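Local coordinates for ribosome inactivating type 1 protein (Iris hollandica, PDB 3MVG) that belongs to the type 1 ribosome-inactivating proteins, single-chain plant proteins, named for their action on ribosomes, that share a mixed alpha/beta fold, at residues 2-7 with 48-53; 71-76 with 158-163. One frame throughout, in Å; residues are numbered along the deposited sequence.

Contact 1: residues 2-7 with 48-53; sequences ETVEFR and DLLFVR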
ATOM      1  N   GLU A   2       2.729  24.608 -13.152  1.00 16.95           N
ATOM      2  CA  GLU A   2       1.762  23.705 -12.511  1.00 15.85           C
ATOM      3  C   GLU A   2       2.242  23.284 -11.122  1.00 14.55           C
ATOM      4  O   GLU A   2       3.391  22.867 -10.962  1.00 13.56           O
ATOM      5  CB  GLU A   2       1.590  22.456 -13.366  1.00 16.71           C
ATOM      6  CG  GLU A   2       0.446  21.562 -12.942  1.00 17.60           C
ATOM      7  CD  GLU A   2      -0.906  22.128 -13.316  1.00 20.15           C
ATOM      8  OE1 GLU A   2      -1.872  21.856 -12.579  1.00 20.43           O
ATOM      9  OE2 GLU A   2      -0.996  22.851 -14.332  1.00 21.06           O
ATOM     10  N   THR A   3       1.362  23.411 -10.131  1.00 14.05           N
ATOM     11  CA  THR A   3       1.730  23.181  -8.730  1.00 14.41           C
ATOM     12  C   THR A   3       0.782  22.210  -8.046  1.00 14.19           C
ATOM     13  O   THR A   3      -0.442  22.302  -8.215  1.00 14.88           O
ATOM     14  CB  THR A   3       1.772  24.518  -7.957  1.00 14.94           C
ATOM     15  OG1 THR A   3       2.682  25.402  -8.614  1.00 15.57           O
ATOM     16  CG2 THR A   3       2.222  24.326  -6.502  1.00 15.76           C
ATOM     17  N   VAL A   4       1.374  21.271  -7.299  0.50 13.70           N
ATOM     18  CA  VAL A   4       0.679  20.284  -6.468  0.50 13.48           C
ATOM     19  C   VAL A   4       1.107  20.511  -5.016  0.50 13.30           C
ATOM     20  O   VAL A   4       2.302  20.576  -4.730  0.50 12.98           O
ATOM     21  CB  VAL A   4       1.081  18.843  -6.859  0.50 13.70           C
ATOM     22  CG1 VAL A   4       0.353  17.830  -5.983  0.50 13.40           C
ATOM     23  CG2 VAL A   4       0.807  18.583  -8.336  0.50 13.73           C
ATOM     24  N   GLU A   5       0.150  20.643  -4.101  0.50 13.38           N
ATOM     25  CA  GLU A   5       0.470  20.989  -2.710  0.50 13.52           C
ATOM     26  C   GLU A   5       0.232  19.865  -1.703  0.50 12.96           C
ATOM     27  O   GLU A   5      -0.627  19.006  -1.906  0.50 13.01           O
ATOM     28  CB  GLU A   5      -0.321  22.223  -2.262  0.50 14.22           C
ATOM     29  CG  GLU A   5      -0.070  23.476  -3.081  0.50 15.38           C
ATOM     30  CD  GLU A   5      -0.808  24.683  -2.533  0.50 17.08           C
ATOM     31  OE1 GLU A   5      -1.996  24.537  -2.180  0.50 18.70           O
ATOM     32  OE2 GLU A   5      -0.205  25.776  -2.467  0.50 18.45           O
ATOM     33  N   PHE A   6       0.992  19.898  -0.609  1.00 12.52           N
ATOM     34  CA  PHE A   6       0.801  18.986   0.519  1.00 12.30           C
ATOM     35  C   PHE A   6       1.152  19.727   1.803  1.00 12.08           C
ATOM     36  O   PHE A   6       2.175  20.415   1.870  1.00 11.84           O
ATOM     37  CB  PHE A   6       1.665  17.729   0.392  1.00 12.38           C
ATOM     38  CG  PHE A   6       1.541  16.802   1.569  1.00 11.97           C
ATOM     39  CD1 PHE A   6       2.523  16.777   2.555  1.00 12.79           C
ATOM     40  CD2 PHE A   6       0.426  15.983   1.719  1.00 13.53           C
ATOM     41  CE1 PHE A   6       2.401  15.940   3.653  1.00 14.17           C
ATOM     42  CE2 PHE A   6       0.306  15.143   2.828  1.00 14.37           C
ATOM     43  CZ  PHE A   6       1.300  15.126   3.785  1.00 13.96           C
ATOM     44  N   ARG A   7       0.294  19.588   2.816  1.00 12.28           N
ATOM     45  CA  ARG A   7       0.525  20.192   4.133  1.00 12.32           C
ATOM     46  C   ARG A   7       0.573  19.125   5.200  1.00 12.22           C
ATOM     47  O   ARG A   7      -0.288  18.241   5.231  1.00 11.97           O
ATOM     48  CB  ARG A   7      -0.573  21.196   4.486  1.00 13.44           C
ATOM     49  CG  ARG A   7      -0.883  22.146   3.364  1.00 14.54           C
ATOM     50  CD  ARG A   7      -1.314  23.483   3.888  1.00 17.45           C
ATOM     51  NE  ARG A   7      -1.649  24.373   2.781  1.00 18.11           N
ATOM     52  CZ  ARG A   7      -1.770  25.688   2.891  1.00 18.91           C
ATOM     53  NH1 ARG A   7      -1.594  26.267   4.070  1.00 20.37           N
ATOM     54  NH2 ARG A   7      -2.072  26.419   1.827  1.00 20.74           N
ATOM     55  N   ASP A  48       8.257  20.580 -19.035  1.00 15.73           N
ATOM     56  CA  ASP A  48       8.973  19.496 -18.356  1.00 15.66           C
ATOM     57  C   ASP A  48       8.940  19.613 -16.834  1.00 14.78           C
ATOM     58  O   ASP A  48       9.348  18.680 -16.155  1.00 14.83           O
ATOM     59  CB  ASP A  48      10.466  19.485 -18.737  1.00 16.91           C
ATOM     60  CG  ASP A  48      10.737  19.133 -20.194  0.80 17.83           C
ATOM     61  OD1 ASP A  48       9.858  18.592 -20.893  0.80 19.59           O
ATOM     62  OD2 ASP A  48      11.881  19.407 -20.626  0.80 20.79           O
ATOM     63  N   LEU A  49       8.523  20.757 -16.294  1.00 13.94           N
ATOM     64  CA  LEU A  49       8.645  21.006 -14.853  1.00 14.12           C
ATOM     65  C   LEU A  49       7.329  20.895 -14.102  1.00 13.71           C
ATOM     66  O   LEU A  49       6.243  21.065 -14.673  1.00 14.32           O
ATOM     67  CB  LEU A  49       9.289  22.373 -14.589  1.00 14.69           C
ATOM     68  CG  LEU A  49      10.666  22.614 -15.215  1.00 16.15           C
ATOM     69  CD1 LEU A  49      11.163  24.028 -14.916  1.00 18.23           C
ATOM     70  CD2 LEU A  49      11.689  21.577 -14.761  1.00 16.56           C
ATOM     71  N   LEU A  50       7.434  20.597 -12.810  1.00 12.86           N
ATOM     72  CA  LEU A  50       6.287  20.570 -11.926  1.00 12.95           C
ATOM     73  C   LEU A  50       6.738  21.099 -10.575  1.00 12.84           C
ATOM     74  O   LEU A  50       7.819  20.761 -10.102  1.00 13.77           O
ATOM     75  CB  LEU A  50       5.754  19.137 -11.808  1.00 13.09           C
ATOM     76  CG  LEU A  50       4.468  18.956 -11.012  1.00 14.46           C
ATOM     77  CD1 LEU A  50       3.294  19.612 -11.709  1.00 16.17           C
ATOM     78  CD2 LEU A  50       4.204  17.481 -10.828  1.00 16.18           C
ATOM     79  N   PHE A  51       5.920  21.942  -9.961  1.00 11.69           N
ATOM     80  CA  PHE A  51       6.199  22.451  -8.621  1.00 11.69           C
ATOM     81  C   PHE A  51       5.414  21.644  -7.593  1.00 11.14           C
ATOM     82  O   PHE A  51       4.231  21.347  -7.802  1.00 11.37           O
ATOM     83  CB  PHE A  51       5.776  23.918  -8.505  1.00 12.04           C
ATOM     84  CG  PHE A  51       6.731  24.917  -9.135  1.00 13.38           C
ATOM     85  CD1 PHE A  51       6.465  26.272  -9.008  1.00 15.74           C
ATOM     86  CD2 PHE A  51       7.891  24.534  -9.812  1.00 14.51           C
ATOM     87  CE1 PHE A  51       7.312  27.241  -9.563  1.00 16.56           C
ATOM     88  CE2 PHE A  51       8.746  25.500 -10.378  1.00 15.75           C
ATOM     89  CZ  PHE A  51       8.451  26.853 -10.245  1.00 16.33           C
ATOM     90  N   VAL A  52       6.059  21.337  -6.470  1.00 10.82           N
ATOM     91  CA  VAL A  52       5.429  20.638  -5.362  1.00 11.22           C
ATOM     92  C   VAL A  52       5.629  21.505  -4.131  1.00 11.11           C
ATOM     93  O   VAL A  52       6.737  21.597  -3.601  1.00 10.76           O
ATOM     94  CB  VAL A  52       6.039  19.233  -5.144  1.00 11.06           C
ATOM     95  CG1 VAL A  52       5.388  18.542  -3.950  1.00 12.09           C
ATOM     96  CG2 VAL A  52       5.852  18.390  -6.385  1.00 12.39           C
ATOM     97  N   ARG A  53       4.561  22.178  -3.708  1.00 11.05           N
ATOM     98  CA  ARG A  53       4.641  23.079  -2.572  1.00 11.79           C
ATOM     99  C   ARG A  53       4.290  22.338  -1.295  1.00 11.41           C
ATOM    100  O   ARG A  53       3.200  21.765  -1.175  1.00 11.98           O
ATOM    101  CB  ARG A  53       3.751  24.308  -2.776  1.00 12.66           C
ATOM    102  CG  ARG A  53       3.950  25.364  -1.684  1.00 14.77           C
ATOM    103  CD  ARG A  53       3.555  26.778  -2.099  0.80 19.52           C
ATOM    104  NE  ARG A  53       2.258  26.840  -2.768  0.80 23.93           N
ATOM    105  CZ  ARG A  53       2.076  27.279  -4.011  0.80 25.59           C
ATOM    106  NH1 ARG A  53       0.858  27.296  -4.535  0.80 27.03           N
ATOM    107  NH2 ARG A  53       3.104  27.705  -4.733  1.00 28.19           N
TER
HETATM  108  O   HOH W   1       3.572  27.683  -7.432  1.00 34.55           O

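Contact 2: residues 71-76 with 158-163; sequences AYVVAY and LVSETA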
ATOM      1  N   ALA A  71      10.594  12.408 -12.546  1.00 10.29           N
ATOM      2  CA  ALA A  71       9.894  12.619 -11.263  1.00 10.76           C
ATOM      3  C   ALA A  71      10.825  13.024 -10.123  1.00 10.91           C
ATOM      4  O   ALA A  71      10.478  12.867  -8.951  1.00 11.83           O
ATOM      5  CB  ALA A  71       9.069  11.384 -10.875  1.00 11.48           C
ATOM      6  N   TYR A  72      11.988  13.573 -10.458  1.00 10.69           N
ATOM      7  CA  TYR A  72      13.026  13.840  -9.465  1.00 10.78           C
ATOM      8  C   TYR A  72      13.251  15.331  -9.222  1.00 10.41           C
ATOM      9  O   TYR A  72      13.006  16.173 -10.078  1.00 10.66           O
ATOM     10  CB  TYR A  72      14.339  13.191  -9.903  1.00 10.86           C
ATOM     11  CG  TYR A  72      15.251  12.770  -8.769  1.00 11.24           C
ATOM     12  CD1 TYR A  72      16.396  13.507  -8.449  1.00 11.12           C
ATOM     13  CD2 TYR A  72      14.975  11.624  -8.032  1.00 10.79           C
ATOM     14  CE1 TYR A  72      17.253  13.100  -7.424  1.00 11.29           C
ATOM     15  CE2 TYR A  72      15.823  11.197  -7.019  1.00 11.71           C
ATOM     16  CZ  TYR A  72      16.953  11.945  -6.717  1.00 11.39           C
ATOM     17  OH  TYR A  72      17.780  11.524  -5.698  1.00 12.60           O
ATOM     18  N   VAL A  73      13.749  15.641  -8.031  1.00 10.10           N
ATOM     19  CA  VAL A  73      13.989  17.023  -7.612  1.00 10.31           C
ATOM     20  C   VAL A  73      15.201  17.608  -8.334  1.00 10.11           C
ATOM     21  O   VAL A  73      16.250  16.960  -8.385  1.00 10.96           O
ATOM     22  CB  VAL A  73      14.199  17.090  -6.076  1.00 10.13           C
ATOM     23  CG1 VAL A  73      14.582  18.492  -5.633  1.00 11.02           C
ATOM     24  CG2 VAL A  73      12.945  16.642  -5.339  1.00 11.62           C
ATOM     25  N   VAL A  74      15.055  18.823  -8.875  1.00 10.04           N
ATOM     26  CA  VAL A  74      16.167  19.541  -9.512  1.00 10.74           C
ATOM     27  C   VAL A  74      16.517  20.854  -8.799  1.00 10.44           C
ATOM     28  O   VAL A  74      17.604  21.412  -8.994  1.00 10.98           O
ATOM     29  CB  VAL A  74      15.903  19.835 -11.020  1.00 10.78           C
ATOM     30  CG1 VAL A  74      15.656  18.532 -11.797  1.00 12.22           C
ATOM     31  CG2 VAL A  74      14.744  20.822 -11.208  1.00 11.64           C
ATOM     32  N   ALA A  75      15.606  21.335  -7.956  1.00 10.14           N
ATOM     33  CA  ALA A  75      15.754  22.631  -7.299  1.00 10.32           C
ATOM     34  C   ALA A  75      14.681  22.761  -6.243  1.00 10.08           C
ATOM     35  O   ALA A  75      13.744  21.961  -6.199  1.00 10.33           O
ATOM     36  CB  ALA A  75      15.617  23.751  -8.316  1.00 10.64           C
ATOM     37  N   TYR A  76      14.808  23.761  -5.385  1.00 10.50           N
ATOM     38  CA  TYR A  76      13.704  24.108  -4.497  1.00 10.40           C
ATOM     39  C   TYR A  76      13.697  25.605  -4.251  1.00 11.15           C
ATOM     40  O   TYR A  76      14.735  26.263  -4.371  1.00 11.24           O
ATOM     41  CB  TYR A  76      13.737  23.308  -3.170  1.00 10.71           C
ATOM     42  CG  TYR A  76      14.843  23.712  -2.235  1.00 10.20           C
ATOM     43  CD1 TYR A  76      16.084  23.081  -2.277  1.00 10.69           C
ATOM     44  CD2 TYR A  76      14.654  24.741  -1.309  1.00 10.17           C
ATOM     45  CE1 TYR A  76      17.112  23.465  -1.420  1.00 11.26           C
ATOM     46  CE2 TYR A  76      15.675  25.138  -0.457  1.00 10.81           C
ATOM     47  CZ  TYR A  76      16.901  24.499  -0.518  1.00 11.07           C
ATOM     48  OH  TYR A  76      17.936  24.866   0.306  1.00 11.89           O
ATOM     49  N   LEU A 158      10.191  10.842   0.222  1.00  8.95           N
ATOM     50  CA  LEU A 158       8.771  10.943   0.559  1.00  9.33           C
ATOM     51  C   LEU A 158       7.917  11.586  -0.523  1.00  9.28           C
ATOM     52  O   LEU A 158       6.682  11.587  -0.411  1.00  9.82           O
ATOM     53  CB  LEU A 158       8.578  11.636   1.912  1.00  9.60           C
ATOM     54  CG  LEU A 158       9.188  10.873   3.089  1.00  9.69           C
ATOM     55  CD1 LEU A 158       9.059  11.690   4.360  1.00 11.58           C
ATOM     56  CD2 LEU A 158       8.505   9.533   3.259  1.00 12.35           C
ATOM     57  N   VAL A 159       8.553  12.112  -1.570  1.00  8.88           N
ATOM     58  CA  VAL A 159       7.838  12.699  -2.697  1.00  9.21           C
ATOM     59  C   VAL A 159       8.152  11.924  -3.981  1.00  8.97           C
ATOM     60  O   VAL A 159       7.256  11.310  -4.556  1.00  9.39           O
ATOM     61  CB  VAL A 159       8.153  14.212  -2.847  1.00  9.22           C
ATOM     62  CG1 VAL A 159       7.509  14.768  -4.093  1.00 10.37           C
ATOM     63  CG2 VAL A 159       7.676  14.974  -1.609  1.00  9.66           C
ATOM     64  N   SER A 160       9.413  11.929  -4.420  1.00  9.04           N
ATOM     65  CA  SER A 160       9.786  11.259  -5.677  1.00  9.35           C
ATOM     66  C   SER A 160       9.719   9.736  -5.587  1.00  9.40           C
ATOM     67  O   SER A 160       9.166   9.080  -6.470  1.00  9.32           O
ATOM     68  CB  SER A 160      11.187  11.675  -6.110  1.00  9.67           C
ATOM     69  OG  SER A 160      11.267  13.069  -6.348  1.00 10.89           O
ATOM     70  N   GLU A 161      10.299   9.160  -4.538  1.00  9.36           N
ATOM     71  CA  GLU A 161      10.385   7.698  -4.478  1.00  9.53           C
ATOM     72  C   GLU A 161       9.039   7.043  -4.222  1.00  9.24           C
ATOM     73  O   GLU A 161       8.751   5.982  -4.770  1.00  9.67           O
ATOM     74  CB  GLU A 161      11.420   7.215  -3.460  1.00 10.27           C
ATOM     75  CG  GLU A 161      12.858   7.700  -3.706  1.00 10.99           C
ATOM     76  CD  GLU A 161      13.541   7.109  -4.927  1.00 12.96           C
ATOM     77  OE1 GLU A 161      12.907   6.362  -5.705  1.00 15.18           O
ATOM     78  OE2 GLU A 161      14.740   7.402  -5.097  1.00 14.09           O
ATOM     79  N   THR A 162       8.220   7.658  -3.372  1.00  9.34           N
ATOM     80  CA  THR A 162       6.853   7.181  -3.150  1.00  9.08           C
ATOM     81  C   THR A 162       5.966   7.376  -4.393  1.00  9.05           C
ATOM     82  O   THR A 162       5.098   6.546  -4.665  1.00  9.53           O
ATOM     83  CB  THR A 162       6.228   7.872  -1.940  1.00  9.37           C
ATOM     84  OG1 THR A 162       6.382   9.278  -2.119  1.00  9.91           O
ATOM     85  CG2 THR A 162       6.904   7.436  -0.633  1.00 10.11           C
ATOM     86  N   ALA A 163       6.183   8.457  -5.144  1.00  8.54           N
ATOM     87  CA  ALA A 163       5.476   8.612  -6.422  1.00  8.87           C
ATOM     88  C   ALA A 163       5.856   7.460  -7.371  1.00  8.52           C
ATOM     89  O   ALA A 163       5.005   6.910  -8.057  1.00  8.96           O
ATOM     90  CB  ALA A 163       5.805   9.952  -7.071  1.00  9.30           C
TER

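Contact 1: residues 2-7 with 48-53
E5, in one of two conformers, meets R53 side by side in a salt bridge in which one carboxylate oxygen takes both donors. R53 presents NE and NH1 side-on to E5 OE2: NE, 2.7 Å from OE2, meets that oxygen's anti lone pair, while NH1 comes from above the carboxylate plane. The two flat groups stand almost perpendicular, 86° apart. A bend at chi3 (47°) carries NE toward E5. T3 lays CG2 over one guanidinium face toward its rim, 3.8 Å from R53 NH1. A water joins T3 OG1 to R53 NH2, and the same hydroxyl is hydrogen-bonded to I1 O.

Beneath these side chains runs a parallel ladder, the edge of the mixed sheet of the ribosome-inactivating fold, with strand 3-7 outermost within this chain. F51 N reaches E2 O at 2.9 Å, V4 N reaches F51 O, R53 N reaches V4 O, and F6 N reaches R53 O. Between them lie CA-H...O contacts, such as T3 CA to F51 O at 3.2 Å.

On the buried face the contact is apolar. V4 CG2, likewise in one of two conformers, approaches L50 CD1 at 4.3 Å; V4 and V52 lean on F19 of helix 13-27, L50 on L23.

Contact 2: residues 71-76 with 158-163
S160 turns its hydroxyl from the helix toward the backbone of A71, where OG lies 2.7 Å from A71 O and donates its proton to it. The approach is in the carbonyl plane, on a lone pair, with a C=O...OG angle of 145°. Rotation about chi1 (-61°) sets OG anti to the carbonyl carbon of S160 and beside its own backbone N, which directs the hydroxyl at that carbonyl. The fit is close enough that S160 CB also comes within 3.2 Å of A71 O. In this buried setting the serine supplies a donor to a main-chain carbonyl.

The side chains of 71-73 are arranged about that bond. A71 directs its CB toward the helix, whereas V73 flanks the hydroxyl, with CG2 4.1 Å from S160 OG. The ring of Y72 rises beside the serine and meets S160 CB obliquely, CD2 being 4.2 Å from that carbon. E161 OE2 lies farther along the ring, at its edge and near its plane, 4.4 Å from CE2. Both polar ends have partners elsewhere: Y72 OH bonds to G106 O, and E161 OE2 to Y108 OH. A glycerol molecule sits about 4 Å from the Y72 side chain.

A71 and Y72 together face N67 in a G1 beta bulge, so the serine's bond falls at a residue of the bulge. The helix carries a wider pi-type turn at 158-161, which ends one residue beyond S160. Y72 and V73 also touch I156 farther back in helix 146-164, helix 13-27 meets A71 through L27 and A163 through L23, and helix 166-173 packs against E161 and T162 through I168.

The two contacts follow one another along the chain: the pairing of 2-7 with 48-53 is complete before 71-76 begins, and 158-163 comes much later. Their centres are 10 Å apart and their nearest atoms about 4 Å, without touching. Both reach the same mixed sheet, whose order runs 3-7, 49-55, 61-67, 72-78, so strand 61-67 lies between them. Contact 1 joins two neighbouring strands at the sheet's margin, whereas contact 2 ties an inner part of the sheet to helix 146-164 near the centre of the chain. Helix 13-27 packs against side chains of both, so one helix borders the outermost strand pair as well as A71 and helix 146-164.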